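Local coordinates for protein 3-methyladenine dna-glycosylase (PDB 2JHN) that belongs to the AlkA-type DNA glycosylases, DNA repair proteins that here join a TATA-box-binding-protein-like domain to a helix-hairpin-helix domain, at residues 119-124 against 161-167; 245-250 against 284-290. The protein carries 1 engineered substitution. All coordinates share one frame; numbering follows the deposited sequence.

The two contacts lie on opposite sides of the chain's centre, about 30 Å apart between their centres, and share no helix. Contact 1 is the buried one: helix 118-127 meets the loop leading into helix 164-177, close to strand 34-41 of the five-stranded sheet. No hydrogen bond crosses it, and two phenylalanine rings with the aliphatic parts of a glutamate and a glutamine make the joint. Contact 2 is partly buried and pairs helix 241-251 with the end of helix 274-287. Its alanine, leucine and tyrosine pack within, whereas arginines reach along the more open flank, one of them in a two-bond salt bridge.

Contact 1 (119-124 against 161-167); sequences FEGIAK and FPTQEAI
Phe119 of helix 118-127 leads with its ring, laid against the start of helix 164-177. Gln164 CG sits over one face of that ring, 3.6 Å from the centroid, in a CH-pi contact only 15° off the normal. At the ring's edge, near its plane, CE2 lies between Pro162 O (3.6 Å) and Ile167 CG1. Glu120 comes next. A chi1 of 174° swings CG away from the backbone N, and the extended chain then lies across Phe161, placing CG over the ring face, 3.9 Å from the centroid. Pro162 CD, from the next residue, lies over the opposite face, also toward the rim. Beyond the ring, Glu120 OE1 forms a salt bridge with Arg37 and accepts from Met116 N. One turn on, Ala123 CB touches Phe161 CZ at 3.8 Å, and Lys124 CG passes CE1 of the same ring at 4.0 Å before its NZ hydrogen-bonds to O of Thr26, a residue of a sodium site. Across the contact, Thr163 N-caps helix 164-177 of the helix-hairpin-helix glycosylase region, its OG1 accepting from Ala166 N at 3.1 Å. Gln164 sends NE2 to the carbonyl oxygens of Ala192 and Glu194. The polar side chains thus lend their methylenes to the aromatic core and carry their charged or amide ends to partners beyond it. A joint without a hydrogen bond across it holds the two helical elements together, while the Glu120-Arg37 salt bridge and Phe161 packing on Arg37 connect it to strand 34-41 of the TBP-like domain.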
loop_
_atom_site.group_PDB
_atom_site.type_symbol
_atom_site.label_atom_id
_atom_site.label_comp_id
_atom_site.label_asym_id
_atom_site.label_seq_id
_atom_site.Cartn_x
_atom_site.Cartn_y
_atom_site.Cartn_z
ATOM N N PHE A 119 -4.817 10.476 2.295
ATOM C CA PHE A 119 -3.700 11.393 2.443
ATOM C C PHE A 119 -2.340 10.686 2.462
ATOM O O PHE A 119 -1.438 11.065 1.721
ATOM C CB PHE A 119 -3.811 12.280 3.704
ATOM C CG PHE A 119 -2.685 13.249 3.820
ATOM C CD1 PHE A 119 -2.483 14.206 2.821
ATOM C CD2 PHE A 119 -1.817 13.208 4.900
ATOM C CE1 PHE A 119 -1.449 15.116 2.899
ATOM C CE2 PHE A 119 -0.736 14.149 5.000
ATOM C CZ PHE A 119 -0.561 15.090 4.008
ATOM N N GLU A 120 -2.212 9.640 3.277
ATOM C CA GLU A 120 -0.959 8.886 3.330
ATOM C C GLU A 120 -0.612 8.288 1.957
ATOM O O GLU A 120 0.544 8.351 1.522
ATOM C CB GLU A 120 -1.026 7.820 4.424
ATOM C CG GLU A 120 0.187 6.870 4.455
ATOM C CD GLU A 120 0.007 5.689 5.404
ATOM O OE1 GLU A 120 -1.052 5.567 6.057
ATOM O OE2 GLU A 120 0.973 4.867 5.474
ATOM N N GLY A 121 -1.603 7.692 1.295
ATOM C CA GLY A 121 -1.400 7.091 -0.041
ATOM C C GLY A 121 -0.924 8.098 -1.076
ATOM O O GLY A 121 0.020 7.822 -1.822
ATOM N N ILE A 122 -1.556 9.279 -1.121
ATOM C CA ILE A 122 -1.103 10.317 -2.059
ATOM C C ILE A 122 0.322 10.809 -1.748
ATOM O O ILE A 122 1.166 10.875 -2.649
ATOM C CB ILE A 122 -2.095 11.533 -2.175
ATOM C CG1 ILE A 122 -3.476 11.058 -2.654
ATOM C CG2 ILE A 122 -1.509 12.603 -3.149
ATOM C CD1 ILE A 122 -4.587 12.120 -2.485
ATOM N N ALA A 123 0.576 11.133 -0.477
ATOM C CA ALA A 123 1.876 11.632 -0.051
ATOM C C ALA A 123 2.969 10.628 -0.432
ATOM O O ALA A 123 3.991 10.991 -1.053
ATOM C CB ALA A 123 1.876 11.916 1.470
ATOM N N LYS A 124 2.758 9.354 -0.114
ATOM C CA LYS A 124 3.780 8.355 -0.427
ATOM C C LYS A 124 3.977 8.168 -1.947
ATOM O O LYS A 124 5.117 7.986 -2.417
ATOM C CB LYS A 124 3.514 7.018 0.315
ATOM C CG LYS A 124 3.662 7.125 1.839
ATOM C CD LYS A 124 3.449 5.793 2.553
ATOM C CE LYS A 124 4.721 5.369 3.286
ATOM N NZ LYS A 124 4.739 3.949 3.843
ATOM N N PHE A 161 1.453 7.724 10.321
ATOM C CA PHE A 161 1.798 8.668 9.279
ATOM C C PHE A 161 1.289 10.075 9.680
ATOM O O PHE A 161 0.211 10.190 10.232
ATOM C CB PHE A 161 1.206 8.268 7.909
ATOM C CG PHE A 161 1.862 8.984 6.760
ATOM C CD1 PHE A 161 3.098 8.550 6.269
ATOM C CD2 PHE A 161 1.278 10.138 6.204
ATOM C CE1 PHE A 161 3.721 9.233 5.240
ATOM C CE2 PHE A 161 1.912 10.832 5.171
ATOM C CZ PHE A 161 3.121 10.379 4.685
ATOM N N PRO A 162 2.074 11.129 9.415
ATOM C CA PRO A 162 1.651 12.522 9.737
ATOM C C PRO A 162 0.239 12.862 9.245
ATOM O O PRO A 162 -0.117 12.501 8.111
ATOM C CB PRO A 162 2.696 13.368 9.016
ATOM C CG PRO A 162 3.935 12.500 9.042
ATOM C CD PRO A 162 3.415 11.091 8.819
ATOM N N THR A 163 -0.549 13.527 10.106
ATOM C CA THR A 163 -1.878 14.031 9.757
ATOM C C THR A 163 -1.693 15.184 8.773
ATOM O O THR A 163 -0.596 15.719 8.659
ATOM C CB THR A 163 -2.649 14.571 10.994
ATOM O OG1 THR A 163 -1.880 15.620 11.598
ATOM C CG2 THR A 163 -2.931 13.450 12.024
ATOM N N GLN A 164 -2.761 15.573 8.067
ATOM C CA GLN A 164 -2.673 16.745 7.178
ATOM C C GLN A 164 -2.233 17.990 7.955
ATOM O O GLN A 164 -1.392 18.747 7.490
ATOM C CB GLN A 164 -3.989 16.979 6.427
ATOM C CG GLN A 164 -4.377 15.796 5.527
ATOM C CD GLN A 164 -5.688 16.009 4.822
ATOM O OE1 GLN A 164 -6.523 15.108 4.763
ATOM N NE2 GLN A 164 -5.879 17.213 4.261
ATOM N N GLU A 165 -2.763 18.129 9.164
ATOM C CA GLU A 165 -2.401 19.225 10.096
ATOM C C GLU A 165 -0.916 19.304 10.441
ATOM O O GLU A 165 -0.336 20.388 10.430
ATOM C CB GLU A 165 -3.233 19.101 11.380
ATOM C CG GLU A 165 -4.704 19.418 11.182
ATOM C CD GLU A 165 -5.583 18.190 10.890
ATOM O OE1 GLU A 165 -5.069 17.090 10.532
ATOM O OE2 GLU A 165 -6.819 18.330 11.026
ATOM N N ALA A 166 -0.319 18.141 10.730
ATOM C CA ALA A 166 1.095 18.003 11.072
ATOM C C ALA A 166 1.988 18.394 9.901
ATOM O O ALA A 166 3.026 19.022 10.090
ATOM C CB ALA A 166 1.396 16.562 11.526
ATOM N N ILE A 167 1.565 18.021 8.690
ATOM C CA ILE A 167 2.255 18.398 7.449
ATOM C C ILE A 167 2.222 19.904 7.159
ATOM O O ILE A 167 3.233 20.498 6.754
ATOM C CB ILE A 167 1.698 17.580 6.239
ATOM C CG1 ILE A 167 2.081 16.104 6.414
ATOM C CG2 ILE A 167 2.203 18.135 4.890
ATOM C CD1 ILE A 167 3.612 15.838 6.508
#

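Contact 2 (245-250 against 284-290); sequences RAVSRL and YDRFFSK
Arg245 grips Asp285 side-on with two nitrogens, one for each carboxylate oxygen. NE donates to OD1 at 3.0 Å, nearly straight at 169°, and NH2 of the same arginine donates to OD2 of Asp285, also at 3.0 Å. OD2 is met through its syn lone pair, and OD1 on its syn side, somewhat out of the carboxylate plane. The two flat groups are nearly coplanar, 25° apart, and the paired bonds should fix the rotation of both. A bend at chi3 (-62°) turns the guanidinium back onto the aspartate instead of letting the arginine run on past it. Because Asp285 is buried, the bridge probably offsets much of the cost of enclosing its charge.

Arg249, one turn further along, is less clear. Its guanidinium lies with Ser289 CB over one face, and its CD is 3.8 Å from that CB. NH1 crowds Phe288, but the approach to Phe288 O is too tight and badly angled to count as a bond, so this end is doubtful. The Phe288 ring makes a cation-pi contact with Arg104.

These are two helices of the helix-hairpin-helix glycosylase fold, helix 241-251 and helix 274-287; in segments 245-250 and 284-290 the nearest CA atoms, those of Ala246 and Asp285, are 5.3 Å apart, consistent with the small side chain of Ala246. Tyr284 packs beside it: its ring meets Ala246 CB edge-on, CD2 lying 4.0 Å from it, while CE2 rests 3.9 Å from Leu250 CG. Leu250 CD2 reaches along to CZ and OH of the same tyrosine. Leu101 of helix 96-104 touches both Leu250 and Tyr284, and Leu281 packs on Ala246 and Leu250.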
loop_
_atom_site.group_PDB
_atom_site.type_symbol
_atom_site.label_atom_id
_atom_site.label_comp_id
_atom_site.label_asym_id
_atom_site.label_seq_id
_atom_site.Cartn_x
_atom_site.Cartn_y
_atom_site.Cartn_z
ATOM N N ARG A 245 8.339 -4.485 -16.410
ATOM C CA ARG A 245 9.334 -5.564 -16.251
ATOM C C ARG A 245 8.694 -6.916 -15.912
ATOM O O ARG A 245 8.971 -7.921 -16.576
ATOM C CB ARG A 245 10.383 -5.212 -15.201
ATOM C CG ARG A 245 11.321 -4.053 -15.561
ATOM C CD ARG A 245 12.506 -3.926 -14.574
ATOM N NE ARG A 245 12.125 -3.640 -13.196
ATOM C CZ ARG A 245 12.215 -2.447 -12.605
ATOM N NH1 ARG A 245 12.684 -1.389 -13.269
ATOM N NH2 ARG A 245 11.835 -2.307 -11.339
ATOM N N ALA A 246 7.815 -6.936 -14.906
ATOM C CA ALA A 246 7.149 -8.176 -14.486
ATOM C C ALA A 246 6.265 -8.786 -15.572
ATOM O O ALA A 246 6.329 -9.997 -15.835
ATOM C CB ALA A 246 6.359 -7.943 -13.172
ATOM N N VAL A 247 5.449 -7.957 -16.219
ATOM C CA VAL A 247 4.541 -8.432 -17.264
ATOM C C VAL A 247 5.317 -8.938 -18.490
ATOM O O VAL A 247 4.922 -9.914 -19.119
ATOM C CB VAL A 247 3.485 -7.351 -17.672
ATOM C CG1 VAL A 247 2.687 -7.797 -18.896
ATOM C CG2 VAL A 247 2.546 -7.062 -16.508
ATOM N N SER A 248 6.416 -8.262 -18.803
ATOM C CA SER A 248 7.285 -8.661 -19.917
ATOM C C SER A 248 7.969 -9.999 -19.659
ATOM O O SER A 248 8.030 -10.840 -20.570
ATOM C CB SER A 248 8.330 -7.585 -20.193
ATOM O OG SER A 248 7.698 -6.402 -20.653
ATOM N N ARG A 249 8.478 -10.178 -18.438
ATOM C CA ARG A 249 9.120 -11.426 -17.995
ATOM C C ARG A 249 8.157 -12.615 -17.985
ATOM O O ARG A 249 8.524 -13.729 -18.386
ATOM C CB ARG A 249 9.781 -11.236 -16.624
ATOM C CG ARG A 249 10.810 -12.297 -16.288
ATOM C CD ARG A 249 11.981 -11.734 -15.498
ATOM N NE ARG A 249 13.049 -12.726 -15.388
ATOM C CZ ARG A 249 13.107 -13.655 -14.437
ATOM N NH1 ARG A 249 12.167 -13.711 -13.507
ATOM N NH2 ARG A 249 14.106 -14.525 -14.412
ATOM N N LEU A 250 6.917 -12.372 -17.564
ATOM C CA LEU A 250 5.891 -13.398 -17.534
ATOM C C LEU A 250 5.390 -13.841 -18.898
ATOM O O LEU A 250 5.218 -15.040 -19.132
ATOM C CB LEU A 250 4.690 -12.930 -16.706
ATOM C CG LEU A 250 4.755 -13.149 -15.205
ATOM C CD1 LEU A 250 3.528 -12.512 -14.582
ATOM C CD2 LEU A 250 4.822 -14.641 -14.865
ATOM N N TYR A 284 6.865 -10.277 -7.625
ATOM C CA TYR A 284 7.610 -10.930 -8.714
ATOM C C TYR A 284 8.771 -10.058 -9.159
ATOM O O TYR A 284 9.913 -10.523 -9.291
ATOM C CB TYR A 284 6.659 -11.187 -9.886
ATOM C CG TYR A 284 7.212 -12.103 -10.941
ATOM C CD1 TYR A 284 7.369 -13.460 -10.691
ATOM C CD2 TYR A 284 7.564 -11.620 -12.185
ATOM C CE1 TYR A 284 7.866 -14.304 -11.656
ATOM C CE2 TYR A 284 8.060 -12.462 -13.167
ATOM C CZ TYR A 284 8.207 -13.802 -12.891
ATOM O OH TYR A 284 8.715 -14.644 -13.847
ATOM N N ASP A 285 8.487 -8.778 -9.370
ATOM C CA ASP A 285 9.529 -7.822 -9.735
ATOM C C ASP A 285 10.596 -7.658 -8.646
ATOM O O ASP A 285 11.790 -7.535 -8.959
ATOM C CB ASP A 285 8.923 -6.460 -10.076
ATOM C CG ASP A 285 9.978 -5.466 -10.604
ATOM O OD1 ASP A 285 10.682 -5.784 -11.614
ATOM O OD2 ASP A 285 10.091 -4.378 -9.997
ATOM N N ARG A 286 10.176 -7.652 -7.384
ATOM C CA ARG A 286 11.105 -7.478 -6.264
ATOM C C ARG A 286 11.902 -8.762 -5.997
ATOM O O ARG A 286 13.100 -8.684 -5.679
ATOM C CB ARG A 286 10.364 -7.115 -4.979
ATOM C CG ARG A 286 9.794 -5.700 -4.904
ATOM C CD ARG A 286 9.034 -5.549 -3.583
ATOM N NE ARG A 286 8.097 -4.417 -3.521
ATOM C CZ ARG A 286 7.095 -4.378 -2.650
ATOM N NH1 ARG A 286 6.929 -5.406 -1.817
ATOM N NH2 ARG A 286 6.271 -3.331 -2.609
ATOM N N PHE A 287 11.234 -9.916 -6.123
ATOM C CA PHE A 287 11.752 -11.209 -5.614
ATOM C C PHE A 287 12.146 -12.260 -6.654
ATOM O O PHE A 287 12.678 -13.328 -6.306
ATOM C CB PHE A 287 10.766 -11.843 -4.630
ATOM C CG PHE A 287 10.636 -11.091 -3.345
ATOM C CD1 PHE A 287 11.770 -10.709 -2.630
ATOM C CD2 PHE A 287 9.386 -10.765 -2.845
ATOM C CE1 PHE A 287 11.661 -10.010 -1.430
ATOM C CE2 PHE A 287 9.258 -10.064 -1.644
ATOM C CZ PHE A 287 10.397 -9.688 -0.935
ATOM N N PHE A 288 11.884 -11.973 -7.917
ATOM C CA PHE A 288 12.269 -12.883 -8.988
ATOM C C PHE A 288 12.626 -12.058 -10.235
ATOM O O PHE A 288 12.094 -12.301 -11.335
ATOM C CB PHE A 288 11.150 -13.916 -9.240
ATOM C CG PHE A 288 11.611 -15.165 -9.975
ATOM C CD1 PHE A 288 12.498 -16.062 -9.373
ATOM C CD2 PHE A 288 11.140 -15.447 -11.260
ATOM C CE1 PHE A 288 12.926 -17.222 -10.045
ATOM C CE2 PHE A 288 11.558 -16.598 -11.944
ATOM C CZ PHE A 288 12.457 -17.486 -11.332
ATOM N N SER A 289 13.501 -11.057 -10.029
ATOM C CA SER A 289 14.169 -10.291 -11.114
ATOM C C SER A 289 14.806 -8.951 -10.695
ATOM O O SER A 289 15.891 -8.602 -11.175
ATOM C CB SER A 289 13.243 -10.071 -12.332
ATOM O OG SER A 289 12.393 -8.942 -12.169
ATOM N N LYS A 290 14.131 -8.222 -9.806
ATOM C CA LYS A 290 14.436 -6.807 -9.477
ATOM C C LYS A 290 14.888 -5.941 -10.645
ATOM O O LYS A 290 14.052 -5.459 -11.407
ATOM C CB LYS A 290 15.363 -6.663 -8.262
ATOM C CG LYS A 290 14.620 -6.149 -7.036
ATOM C CD LYS A 290 15.456 -6.180 -5.776
ATOM C CE LYS A 290 14.611 -5.793 -4.566
ATOM N NZ LYS A 290 15.421 -5.657 -3.317
#